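Local coordinates for envelopment polyprotein (Bovine Schmallenberg virus BH80/Germany/2011, PDB 7A56) that probably drives fusion of the viral envelope with host membranes during entry, as a class II fusion glycoprotein captured here in its postfusion conformation, at residues 89-94 against 100-105; 400-405 against 424-429. One frame throughout, in Å; residues are numbered along the deposited sequence.

Interaction 1. Residues 89-94 against 100-105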
# COMPACT_ATOMS: atom_id res chain seq x y z
N ILE A 89 -33.37 8.31 -10.43
CA ILE A 89 -33.78 8.61 -11.80
C ILE A 89 -35.28 8.67 -11.82
O ILE A 89 -35.95 7.69 -11.49
CB ILE A 89 -33.30 7.58 -12.83
CG1 ILE A 89 -31.78 7.44 -12.78
CG2 ILE A 89 -33.78 7.97 -14.29
CD1 ILE A 89 -31.05 8.55 -13.52
N ASN A 90 -35.81 9.81 -12.26
CA ASN A 90 -37.24 9.97 -12.48
C ASN A 90 -37.63 9.64 -13.92
O ASN A 90 -36.96 10.05 -14.88
CB ASN A 90 -37.62 11.41 -12.12
CG ASN A 90 -39.07 11.70 -12.33
OD1 ASN A 90 -39.94 11.08 -11.70
ND2 ASN A 90 -39.36 12.67 -13.19
N ILE A 91 -38.66 8.81 -14.05
CA ILE A 91 -39.22 8.36 -15.32
C ILE A 91 -40.49 9.17 -15.56
O ILE A 91 -41.40 9.17 -14.70
CB ILE A 91 -39.55 6.86 -15.30
CG1 ILE A 91 -38.42 6.04 -14.63
CG2 ILE A 91 -39.83 6.42 -16.73
CD1 ILE A 91 -37.11 6.22 -15.37
N ALA A 92 -40.59 9.77 -16.75
CA ALA A 92 -41.72 10.61 -17.12
C ALA A 92 -42.18 10.32 -18.55
O ALA A 92 -41.39 9.93 -19.41
CB ALA A 92 -41.35 12.10 -16.98
N MET A 93 -43.47 10.53 -18.78
CA MET A 93 -44.00 10.60 -20.14
C MET A 93 -43.24 11.64 -20.95
O MET A 93 -42.82 12.66 -20.40
CB MET A 93 -45.48 10.96 -20.10
CG MET A 93 -46.34 9.92 -19.43
SD MET A 93 -46.36 8.36 -20.33
CE MET A 93 -47.50 8.79 -21.67
N PRO A 94 -43.02 11.40 -22.25
CA PRO A 94 -42.37 12.41 -23.10
C PRO A 94 -43.14 13.72 -23.09
O PRO A 94 -44.36 13.74 -23.28
CB PRO A 94 -42.40 11.77 -24.50
CG PRO A 94 -42.57 10.34 -24.24
CD PRO A 94 -43.39 10.20 -23.02
N PHE A 100 -42.68 7.33 -12.34
CA PHE A 100 -42.15 6.69 -11.14
C PHE A 100 -40.65 6.89 -11.12
O PHE A 100 -40.09 7.49 -12.03
CB PHE A 100 -42.52 5.19 -11.03
CG PHE A 100 -42.00 4.34 -12.18
CD1 PHE A 100 -42.75 4.21 -13.33
CD2 PHE A 100 -40.80 3.66 -12.06
CE1 PHE A 100 -42.31 3.45 -14.38
CE2 PHE A 100 -40.31 2.89 -13.14
CZ PHE A 100 -41.10 2.78 -14.30
N SER A 101 -40.00 6.33 -10.09
CA SER A 101 -38.57 6.51 -9.92
C SER A 101 -37.86 5.15 -9.86
O SER A 101 -38.44 4.15 -9.41
CB SER A 101 -38.27 7.32 -8.67
OG SER A 101 -38.44 6.49 -7.55
N ILE A 102 -36.64 5.13 -10.40
CA ILE A 102 -35.71 4.02 -10.28
C ILE A 102 -34.51 4.57 -9.53
O ILE A 102 -33.95 5.60 -9.93
CB ILE A 102 -35.29 3.49 -11.66
CG1 ILE A 102 -36.51 2.92 -12.43
CG2 ILE A 102 -34.22 2.44 -11.56
CD1 ILE A 102 -36.18 2.44 -13.85
N ILE A 103 -34.10 3.87 -8.48
CA ILE A 103 -32.94 4.25 -7.67
C ILE A 103 -31.84 3.23 -7.92
O ILE A 103 -32.11 2.02 -7.91
CB ILE A 103 -33.35 4.34 -6.19
CG1 ILE A 103 -34.27 5.57 -5.98
CG2 ILE A 103 -32.13 4.39 -5.21
CD1 ILE A 103 -35.06 5.48 -4.65
N ILE A 104 -30.63 3.70 -8.22
CA ILE A 104 -29.46 2.83 -8.29
C ILE A 104 -28.76 2.88 -6.93
O ILE A 104 -28.28 3.94 -6.50
CB ILE A 104 -28.51 3.27 -9.41
CG1 ILE A 104 -29.23 3.44 -10.77
CG2 ILE A 104 -27.23 2.36 -9.45
CD1 ILE A 104 -29.85 2.11 -11.28
N TYR A 105 -28.70 1.74 -6.23
CA TYR A 105 -28.37 1.76 -4.79
C TYR A 105 -27.17 0.85 -4.57
O TYR A 105 -27.25 -0.35 -4.88
CB TYR A 105 -29.61 1.36 -3.98
CG TYR A 105 -29.37 0.87 -2.55
CD1 TYR A 105 -28.44 1.49 -1.74
CD2 TYR A 105 -30.10 -0.17 -2.04
CE1 TYR A 105 -28.21 1.02 -0.40
CE2 TYR A 105 -29.91 -0.65 -0.73
CZ TYR A 105 -28.97 -0.05 0.07
OH TYR A 105 -28.83 -0.53 1.31

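Interaction 2. Residues 400-405 against 424-429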
# COMPACT_ATOMS: atom_id res chain seq x y z
N ILE A 400 -18.71 8.25 6.30
CA ILE A 400 -19.28 7.24 7.18
C ILE A 400 -20.63 6.81 6.63
O ILE A 400 -21.45 7.64 6.22
CB ILE A 400 -19.40 7.77 8.63
CG1 ILE A 400 -19.66 6.63 9.64
CG2 ILE A 400 -20.43 8.92 8.69
CD1 ILE A 400 -19.59 7.09 11.12
N ALA A 401 -20.88 5.49 6.62
CA ALA A 401 -22.18 5.01 6.18
C ALA A 401 -23.18 5.17 7.32
O ALA A 401 -22.88 4.82 8.46
CB ALA A 401 -22.12 3.55 5.76
N VAL A 402 -24.37 5.68 7.02
CA VAL A 402 -25.42 5.84 8.01
C VAL A 402 -26.56 4.90 7.67
O VAL A 402 -26.81 4.56 6.50
CB VAL A 402 -25.93 7.31 8.13
CG1 VAL A 402 -24.74 8.25 8.51
CG2 VAL A 402 -26.62 7.80 6.85
N ASP A 403 -27.27 4.49 8.71
CA ASP A 403 -28.18 3.37 8.63
C ASP A 403 -29.29 3.61 9.64
O ASP A 403 -29.01 3.79 10.82
CB ASP A 403 -27.39 2.08 8.90
CG ASP A 403 -28.25 0.81 8.97
OD1 ASP A 403 -29.40 0.79 8.51
OD2 ASP A 403 -27.74 -0.21 9.49
N PRO A 404 -30.55 3.71 9.19
CA PRO A 404 -31.67 3.75 10.14
C PRO A 404 -31.71 2.59 11.13
O PRO A 404 -32.35 2.74 12.16
CB PRO A 404 -32.91 3.72 9.23
CG PRO A 404 -32.44 4.18 7.90
CD PRO A 404 -31.00 3.73 7.79
N MET A 405 -31.15 1.43 10.82
CA MET A 405 -31.25 0.28 11.71
C MET A 405 -30.07 0.24 12.67
O MET A 405 -29.97 -0.71 13.45
CB MET A 405 -31.28 -1.05 10.94
CG MET A 405 -32.31 -1.18 9.83
SD MET A 405 -33.92 -1.04 10.59
CE MET A 405 -34.00 -2.42 11.68
N VAL A 424 -17.77 17.60 15.86
CA VAL A 424 -17.89 16.60 14.81
C VAL A 424 -19.14 16.92 13.99
O VAL A 424 -20.19 17.27 14.55
CB VAL A 424 -17.99 15.15 15.36
CG1 VAL A 424 -18.30 14.18 14.21
CG2 VAL A 424 -16.70 14.73 16.12
N SER A 425 -19.02 16.79 12.68
CA SER A 425 -20.17 16.94 11.80
C SER A 425 -20.30 15.68 10.97
O SER A 425 -19.29 15.07 10.58
CB SER A 425 -20.05 18.21 10.91
OG SER A 425 -19.18 18.05 9.80
N VAL A 426 -21.55 15.27 10.73
CA VAL A 426 -21.87 14.15 9.85
C VAL A 426 -22.98 14.60 8.89
O VAL A 426 -24.08 14.92 9.34
CB VAL A 426 -22.32 12.92 10.66
CG1 VAL A 426 -22.62 11.76 9.72
CG2 VAL A 426 -21.22 12.55 11.72
N CYS A 427 -22.71 14.59 7.59
CA CYS A 427 -23.61 15.24 6.61
C CYS A 427 -23.81 16.67 7.11
O CYS A 427 -22.84 17.37 7.45
CB CYS A 427 -24.89 14.41 6.43
SG CYS A 427 -24.88 13.06 5.14
N SER A 428 -25.02 17.17 7.24
CA SER A 428 -25.13 18.55 7.70
C SER A 428 -25.28 18.66 9.23
O SER A 428 -25.41 19.77 9.74
CB SER A 428 -26.30 19.25 6.98
OG SER A 428 -27.53 18.70 7.38
N ALA A 429 -25.21 17.55 9.98
CA ALA A 429 -25.43 17.62 11.42
C ALA A 429 -24.12 17.92 12.14
O ALA A 429 -23.05 17.50 11.72
CB ALA A 429 -26.01 16.30 11.94

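Interaction 1. Residues 89-94 against 100-105
I89 and I91 pair with I102 and F100 in an antiparallel arrangement, the short strand axes approaching to 4.7 Å with 150° between their N-to-C directions, while N90 faces S101 as the non-hydrogen-bonded pair between them. Each of the pairs I89/I102 and I91/F100 exchanges two bonds. Of the inner ones, I102 N reaches I89 O at 2.9 Å, and I91 N meets F100 O at 2.8 Å almost straight on. At one end I89 N donates to I102 O (2.8 Å), but at the other the pairing slackens, with F100 N at 3.3 Å from I91 O. The side chains of I89, I91, F100 and I102 share one face of the sheet. F100 takes the sterically crowded first torsion, CG lying between its N and C (chi1 61°), and this brings the ring alongside I91, whose CG1 sits over the ring face, 4.2 Å from the centroid, in a CH-pi contact. Beyond it, I91 CD1 touches I102 CD1 at 4.2 Å. I27, L30 and Q31 of helix 23-40 pack on the F100 side chain. On the opposite face, N90 ND2 is hydrogen-bonded to S98 OG and N348 OD1. The whole is a beta hairpin, strands 86-92 and 98-134, with an apolar face whose F100 end lies under helix 23-40.

Interaction 2. Residues 400-405 against 424-429
V426 meets I400 and V402 across the contact through a single methyl group, and the residues before it follow the alternation of a strand. V424, the first residue of 424-429, turns toward the facing sheet, where I361 packs on it, and its backbone pairs with A431 in the adjoining strand. S425 points the other way, its side chain touching K390 of strand 385-391. V426 then reverses direction again. With CG1 anti to the backbone N (chi1 -179°), that methyl is the branch directed at strand 399-402, approaching I400 CG2 to 3.7 Å and V402 CG1 to 4.3 Å. The I400 and V426 side chains cross at about a right angle, and L379 of the facing sheet packs on both V402 and V426. After V426 the chain reverses through a type II' beta turn, V426 to A429, making a tight beta hairpin of strands 422-426 and 429-433. C427 takes its first corner with a positive phi of 53°, and its SG is disulfide-bonded to C387 on the strand lying between the two segments. S428 takes the second corner. A429 then closes the turn: its N donates to V426 O, and V426 N donates to A429 O, each at 2.9 Å. With backbone pairing supplied by the intervening strand, the two segments meet by apolar branches alone, and their attraction is dispersive and hydrophobic rather than directional; the covalent tie, C427 to C387, binds 424-429 to the intervening strand, not to 400-405.

Overall arrangement
Interactions 1 and 2 illustrate two ways in which beta structure binds residues together: directly, through paired backbones in a hairpin, and indirectly, through side chains of strands separated by a third. Their centres lie about 26 Å apart and their nearest atoms about 7 Å apart, so they do not touch, and the first closes before the second opens along the chain. They belong to different sheets, and residues 400-405 and 424-429 lie in a two-sheet arrangement consistent with the beta-sandwich domain III of class II fusion proteins. I384 connects their surroundings, touching both Y105 and P404. A sodium ion lies about 5 Å from the N90 side chain.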